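Local coordinates for hypothetical protein Atu2299 (Agrobacterium tumefaciens, PDB 2HLY), which is of unknown function but belongs to the DUF2026 family, which is grouped with the papain-like (CA clan) cysteine peptidases, at residues L60-N64 with I131-Q136; R122-A128 with G138-Y142. All blocks are in the same frame, centred on the assembly; numbering follows the deposited sequence.

Contact 1: L60-N64 with I131-Q136; sequences LAAYN and INDLGQ
Asn64 and Leu134 make the polar half of this contact. The Asn64 side chain donates through ND2 to Leu134 O over 2.8 Å with an N-H...O angle of 173°, a nearly straight bond. The acceptor lies in the amide plane of Asn64, whereas the donor stands above the carbonyl plane of Leu134, 36° out of it, and so does not address a lone pair. CG of Asn64 is anti to its own backbone N (chi1 176°), which carries the amide across to the loop. OD1 of the same amide accepts from the backbone N of Gly67, so both ends are bonded and its rotation is fixed. Close by, Gln136 O packs against the Asn64 side chain, 3.3 Å from Asn64 CB.

The apolar half runs along the same face of the strand. Ala62 CB meets Leu134 CD1 at 3.6 Å and Ile131 CG2 at 4.0 Å, receiving one branch from each residue. That Ile131 methyl also touches Leu60 CD2 at 3.9 Å, the two side chains crossing at about a right angle.

Strand 60-65 is the middle strand of a three-stranded antiparallel sheet, and Ile131 and Leu134 of the loop 131-136 lie against one of its faces. The same two residues reach Leu71 and Val69 of strand 68-72, while on the strand's other flank Ala62 is backbone-bonded to Phe141 of strand 140-144.

Contact 2: R122-A128 with G138-Y142; sequences RPLSAMA and GDFFY
Met127 and Phe140 fasten the 3-10 turn after strand 120-123 onto strand 140-144. Within the turn, Ala126 N is bonded to Pro123 O and Met127 N to Leu124 O.

The aromatic contacts centre on the Phe140 ring. Met127 CA sits over one face, 4.0 Å from the centroid and 25° off the normal, a CH-pi contact. Pro123 O approaches the ring edge, near its plane. The sulfur lies obliquely to the rings of Phe140 and Phe141, at 5.2 Å from each centroid, in Met-aromatic contact with both. The Met127 side chain, its CG anti to the backbone N (chi1 -166°), crosses that of Phe140 at about a right angle, with CB and CG both reaching Phe140 CE1, and the bend at chi3 brings CE within 4.0 Å of Phe141 CD1.

Among the polar contacts, Ala128 N donates to Phe140 O at 2.8 Å. A weak bond links Tyr142 N to Met127 SD at 3.4 Å. Arg122 NH1 reaches Gly138 O at 2.7 Å, but the N-H...O angle of 130° makes that bond weak too.

Asp139 OD1 is 4.3 Å from Arg122 NH1, beyond a salt bridge, and its other oxygen, OD2, accepts from Gln136 N. A water bridges the gap: it accepts from Arg122 NH1 in the guanidinium plane and from Phe140 N, and lies within hydrogen-bonding distance of Ala126 O and, at 2.9 Å, of Asp139 OD1.

Overall arrangement
The centres of contacts 1 and 2 lie about 9 Å apart, and both reach the same three-stranded antiparallel sheet, through its neighbouring strands 60-65 and 140-144. Along the chain the segments alternate: 60-64, 122-128, 131-136, then 138-142. The chain therefore leaves the four-stranded sheet at its edge strand 120-123, passes through the turn of contact 2 and the loop of contact 1, and enters strand 140-144. The contacts touch directly: Asn64 O lies 2.7 Å from Gly138 N, and Tyr63 OH 2.8 Å from Tyr142 OH, both probable hydrogen bonds. Together they tie the connection between the two sheets onto the smaller one.

Contact 1: L60-N64 with I131-Q136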
loop_
_atom_site.group_PDB
_atom_site.type_symbol
_atom_site.label_atom_id
_atom_site.label_comp_id
_atom_site.label_asym_id
_atom_site.label_seq_id
_atom_site.Cartn_x
_atom_site.Cartn_y
_atom_site.Cartn_z
ATOM N N LEU A 60 -12.392 0.008 7.028
ATOM C CA LEU A 60 -12.356 -1.431 7.302
ATOM C C LEU A 60 -11.958 -2.162 6.018
ATOM O O LEU A 60 -12.474 -1.857 4.938
ATOM C CB LEU A 60 -13.740 -1.903 7.782
ATOM C CG LEU A 60 -13.860 -3.379 8.139
ATOM C CD1 LEU A 60 -14.856 -3.575 9.281
ATOM C CD2 LEU A 60 -14.219 -4.236 6.908
ATOM N N ALA A 61 -11.032 -3.116 6.131
ATOM C CA ALA A 61 -10.607 -3.895 4.956
ATOM C C ALA A 61 -10.439 -5.355 5.344
ATOM O O ALA A 61 -9.992 -5.661 6.455
ATOM C CB ALA A 61 -9.314 -3.356 4.366
ATOM N N ALA A 62 -10.816 -6.246 4.437
ATOM C CA ALA A 62 -10.663 -7.685 4.677
ATOM C C ALA A 62 -10.291 -8.367 3.383
ATOM O O ALA A 62 -10.783 -7.980 2.330
ATOM C CB ALA A 62 -11.944 -8.271 5.215
ATOM N N TYR A 63 -9.432 -9.380 3.472
ATOM C CA TYR A 63 -8.957 -10.099 2.295
ATOM C C TYR A 63 -8.976 -11.590 2.561
ATOM O O TYR A 63 -8.631 -12.016 3.667
ATOM C CB TYR A 63 -7.494 -9.749 2.042
ATOM C CG TYR A 63 -7.242 -8.321 1.671
ATOM C CD1 TYR A 63 -7.454 -7.897 0.354
ATOM C CD2 TYR A 63 -6.741 -7.403 2.612
ATOM C CE1 TYR A 63 -7.211 -6.576 -0.019
ATOM C CE2 TYR A 63 -6.497 -6.068 2.244
ATOM C CZ TYR A 63 -6.731 -5.676 0.926
ATOM O OH TYR A 63 -6.492 -4.378 0.522
ATOM N N ASN A 64 -9.347 -12.382 1.560
ATOM C CA ASN A 64 -9.063 -13.804 1.638
ATOM C C ASN A 64 -7.750 -14.021 0.905
ATOM O O ASN A 64 -7.674 -13.816 -0.301
ATOM C CB ASN A 64 -10.183 -14.641 1.001
ATOM C CG ASN A 64 -9.845 -16.128 0.981
ATOM O OD1 ASN A 64 -8.676 -16.510 0.813
ATOM N ND2 ASN A 64 -10.857 -16.974 1.158
ATOM N N ILE A 131 -17.672 -9.050 4.974
ATOM C CA ILE A 131 -16.564 -9.842 5.501
ATOM C C ILE A 131 -16.952 -11.318 5.590
ATOM O O ILE A 131 -16.113 -12.169 5.872
ATOM C CB ILE A 131 -16.081 -9.320 6.875
ATOM C CG1 ILE A 131 -17.186 -9.411 7.944
ATOM C CG2 ILE A 131 -15.576 -7.886 6.768
ATOM C CD1 ILE A 131 -16.639 -9.187 9.364
ATOM N N ASN A 132 -18.233 -11.602 5.352
ATOM C CA ASN A 132 -18.751 -12.971 5.339
ATOM C C ASN A 132 -18.867 -13.570 3.934
ATOM O O ASN A 132 -19.328 -14.712 3.776
ATOM C CB ASN A 132 -20.102 -13.039 6.069
ATOM C CG ASN A 132 -19.973 -12.722 7.547
ATOM O OD1 ASN A 132 -20.790 -11.990 8.106
ATOM N ND2 ASN A 132 -18.934 -13.250 8.181
ATOM N N ASP A 133 -18.442 -12.802 2.929
ATOM C CA ASP A 133 -18.522 -13.195 1.517
ATOM C C ASP A 133 -17.099 -13.332 0.937
ATOM O O ASP A 133 -16.852 -12.964 -0.213
ATOM C CB ASP A 133 -19.341 -12.139 0.742
ATOM C CG ASP A 133 -19.561 -12.496 -0.734
ATOM O OD1 ASP A 133 -19.640 -13.713 -1.045
ATOM O OD2 ASP A 133 -19.652 -11.557 -1.570
ATOM N N LEU A 134 -16.161 -13.843 1.735
ATOM C CA LEU A 134 -14.764 -13.931 1.297
ATOM C C LEU A 134 -14.350 -15.387 1.109
ATOM O O LEU A 134 -13.385 -15.875 1.709
ATOM C CB LEU A 134 -13.837 -13.218 2.291
ATOM C CG LEU A 134 -14.188 -11.743 2.550
ATOM C CD1 LEU A 134 -13.359 -11.247 3.728
ATOM C CD2 LEU A 134 -13.984 -10.893 1.306
ATOM N N GLY A 135 -15.095 -16.075 0.257
ATOM C CA GLY A 135 -14.934 -17.516 0.146
ATOM C C GLY A 135 -13.824 -17.979 -0.766
ATOM O O GLY A 135 -13.479 -19.163 -0.754
ATOM N N GLN A 136 -13.273 -17.062 -1.555
ATOM C CA GLN A 136 -12.283 -17.412 -2.571
ATOM C C GLN A 136 -11.015 -16.583 -2.403
ATOM O O GLN A 136 -11.086 -15.386 -2.116
ATOM C CB GLN A 136 -12.877 -17.186 -3.958
ATOM C CG GLN A 136 -11.999 -17.665 -5.101
ATOM C CD GLN A 136 -12.674 -17.557 -6.462
ATOM O OE1 GLN A 136 -13.408 -16.599 -6.751
ATOM N NE2 GLN A 136 -12.415 -18.546 -7.315
#

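Contact 2: R122-A128 with G138-Y142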
loop_
_atom_site.group_PDB
_atom_site.type_symbol
_atom_site.label_atom_id
_atom_site.label_comp_id
_atom_site.label_asym_id
_atom_site.label_seq_id
_atom_site.Cartn_x
_atom_site.Cartn_y
_atom_site.Cartn_z
ATOM N N ARG A 122 -6.863 -5.455 -8.043
ATOM C CA ARG A 122 -8.089 -6.102 -8.547
ATOM C C ARG A 122 -9.144 -5.036 -8.857
ATOM O O ARG A 122 -9.139 -3.969 -8.241
ATOM C CB ARG A 122 -8.650 -7.095 -7.519
ATOM C CG ARG A 122 -7.699 -8.229 -7.090
ATOM C CD ARG A 122 -8.459 -9.399 -6.434
ATOM N NE ARG A 122 -9.382 -9.982 -7.404
ATOM C CZ ARG A 122 -10.633 -10.379 -7.149
ATOM N NH1 ARG A 122 -11.159 -10.299 -5.919
ATOM N NH2 ARG A 122 -11.385 -10.844 -8.137
ATOM N N PRO A 123 -10.078 -5.326 -9.784
ATOM C CA PRO A 123 -11.105 -4.322 -10.068
ATOM C C PRO A 123 -11.991 -4.076 -8.842
ATOM O O PRO A 123 -12.383 -5.021 -8.166
ATOM C CB PRO A 123 -11.937 -4.958 -11.203
ATOM C CG PRO A 123 -11.029 -6.012 -11.811
ATOM C CD PRO A 123 -10.231 -6.531 -10.622
ATOM N N LEU A 124 -12.302 -2.815 -8.564
ATOM C CA LEU A 124 -13.236 -2.524 -7.468
ATOM C C LEU A 124 -14.586 -3.198 -7.701
ATOM O O LEU A 124 -15.278 -3.599 -6.748
ATOM C CB LEU A 124 -13.428 -1.012 -7.313
ATOM C CG LEU A 124 -12.370 -0.288 -6.491
ATOM C CD1 LEU A 124 -12.471 1.207 -6.751
ATOM C CD2 LEU A 124 -12.562 -0.591 -5.019
ATOM N N SER A 125 -14.950 -3.335 -8.979
ATOM C CA SER A 125 -16.199 -3.992 -9.374
ATOM C C SER A 125 -16.268 -5.465 -8.935
ATOM O O SER A 125 -17.336 -6.063 -8.919
ATOM C CB SER A 125 -16.375 -3.879 -10.889
ATOM O OG SER A 125 -15.254 -4.421 -11.564
ATOM N N ALA A 126 -15.119 -6.038 -8.591
ATOM C CA ALA A 126 -15.035 -7.409 -8.096
ATOM C C ALA A 126 -15.197 -7.538 -6.569
ATOM O O ALA A 126 -15.184 -8.650 -6.025
ATOM C CB ALA A 126 -13.707 -8.042 -8.545
ATOM N N MET A 127 -15.347 -6.408 -5.881
ATOM C CA MET A 127 -15.462 -6.432 -4.414
ATOM C C MET A 127 -16.586 -7.321 -3.901
ATOM O O MET A 127 -17.702 -7.322 -4.440
ATOM C CB MET A 127 -15.651 -5.023 -3.847
ATOM C CG MET A 127 -15.420 -4.979 -2.335
ATOM S SD MET A 127 -15.575 -3.323 -1.686
ATOM C CE MET A 127 -17.336 -3.140 -1.495
ATOM N N ALA A 128 -16.270 -8.068 -2.849
ATOM C CA ALA A 128 -17.245 -8.901 -2.145
ATOM C C ALA A 128 -18.315 -8.069 -1.410
ATOM O O ALA A 128 -18.216 -6.851 -1.299
ATOM C CB ALA A 128 -16.533 -9.826 -1.171
ATOM N N GLY A 138 -8.208 -14.149 -2.967
ATOM C CA GLY A 138 -8.231 -12.895 -3.692
ATOM C C GLY A 138 -9.472 -12.061 -3.427
ATOM O O GLY A 138 -9.517 -10.886 -3.797
ATOM N N ASP A 139 -10.493 -12.660 -2.810
ATOM C CA ASP A 139 -11.683 -11.892 -2.411
ATOM C C ASP A 139 -11.307 -10.773 -1.447
ATOM O O ASP A 139 -10.400 -10.912 -0.624
ATOM C CB ASP A 139 -12.711 -12.781 -1.722
ATOM C CG ASP A 139 -13.634 -13.497 -2.694
ATOM O OD1 ASP A 139 -13.767 -13.054 -3.859
ATOM O OD2 ASP A 139 -14.238 -14.512 -2.278
ATOM N N PHE A 140 -12.038 -9.662 -1.540
ATOM C CA PHE A 140 -11.769 -8.532 -0.667
ATOM C C PHE A 140 -13.031 -7.765 -0.384
ATOM O O PHE A 140 -13.983 -7.782 -1.174
ATOM C CB PHE A 140 -10.721 -7.585 -1.268
ATOM C CG PHE A 140 -11.191 -6.834 -2.509
ATOM C CD1 PHE A 140 -11.448 -5.473 -2.443
ATOM C CD2 PHE A 140 -11.340 -7.481 -3.734
ATOM C CE1 PHE A 140 -11.864 -4.758 -3.585
ATOM C CE2 PHE A 140 -11.749 -6.771 -4.877
ATOM C CZ PHE A 140 -12.021 -5.428 -4.801
ATOM N N PHE A 141 -13.041 -7.113 0.773
ATOM C CA PHE A 141 -14.149 -6.242 1.118
ATOM C C PHE A 141 -13.596 -4.995 1.781
ATOM O O PHE A 141 -12.768 -5.084 2.692
ATOM C CB PHE A 141 -15.160 -6.940 2.038
ATOM C CG PHE A 141 -16.242 -6.018 2.512
ATOM C CD1 PHE A 141 -17.276 -5.637 1.655
ATOM C CD2 PHE A 141 -16.201 -5.493 3.809
ATOM C CE1 PHE A 141 -18.265 -4.738 2.089
ATOM C CE2 PHE A 141 -17.190 -4.608 4.253
ATOM C CZ PHE A 141 -18.204 -4.220 3.393
ATOM N N TYR A 142 -14.086 -3.846 1.328
ATOM C CA TYR A 142 -13.715 -2.542 1.882
ATOM C C TYR A 142 -14.942 -1.765 2.336
ATOM O O TYR A 142 -15.972 -1.742 1.632
ATOM C CB TYR A 142 -13.071 -1.670 0.812
ATOM C CG TYR A 142 -11.749 -2.101 0.251
ATOM C CD1 TYR A 142 -10.831 -2.847 0.999
ATOM C CD2 TYR A 142 -11.404 -1.735 -1.050
ATOM C CE1 TYR A 142 -9.575 -3.204 0.457
ATOM C CE2 TYR A 142 -10.171 -2.090 -1.598
ATOM C CZ TYR A 142 -9.273 -2.829 -0.845
ATOM O OH TYR A 142 -8.045 -3.141 -1.385
HETATM O O HOH W 1 -13.846 -10.157 -4.062
#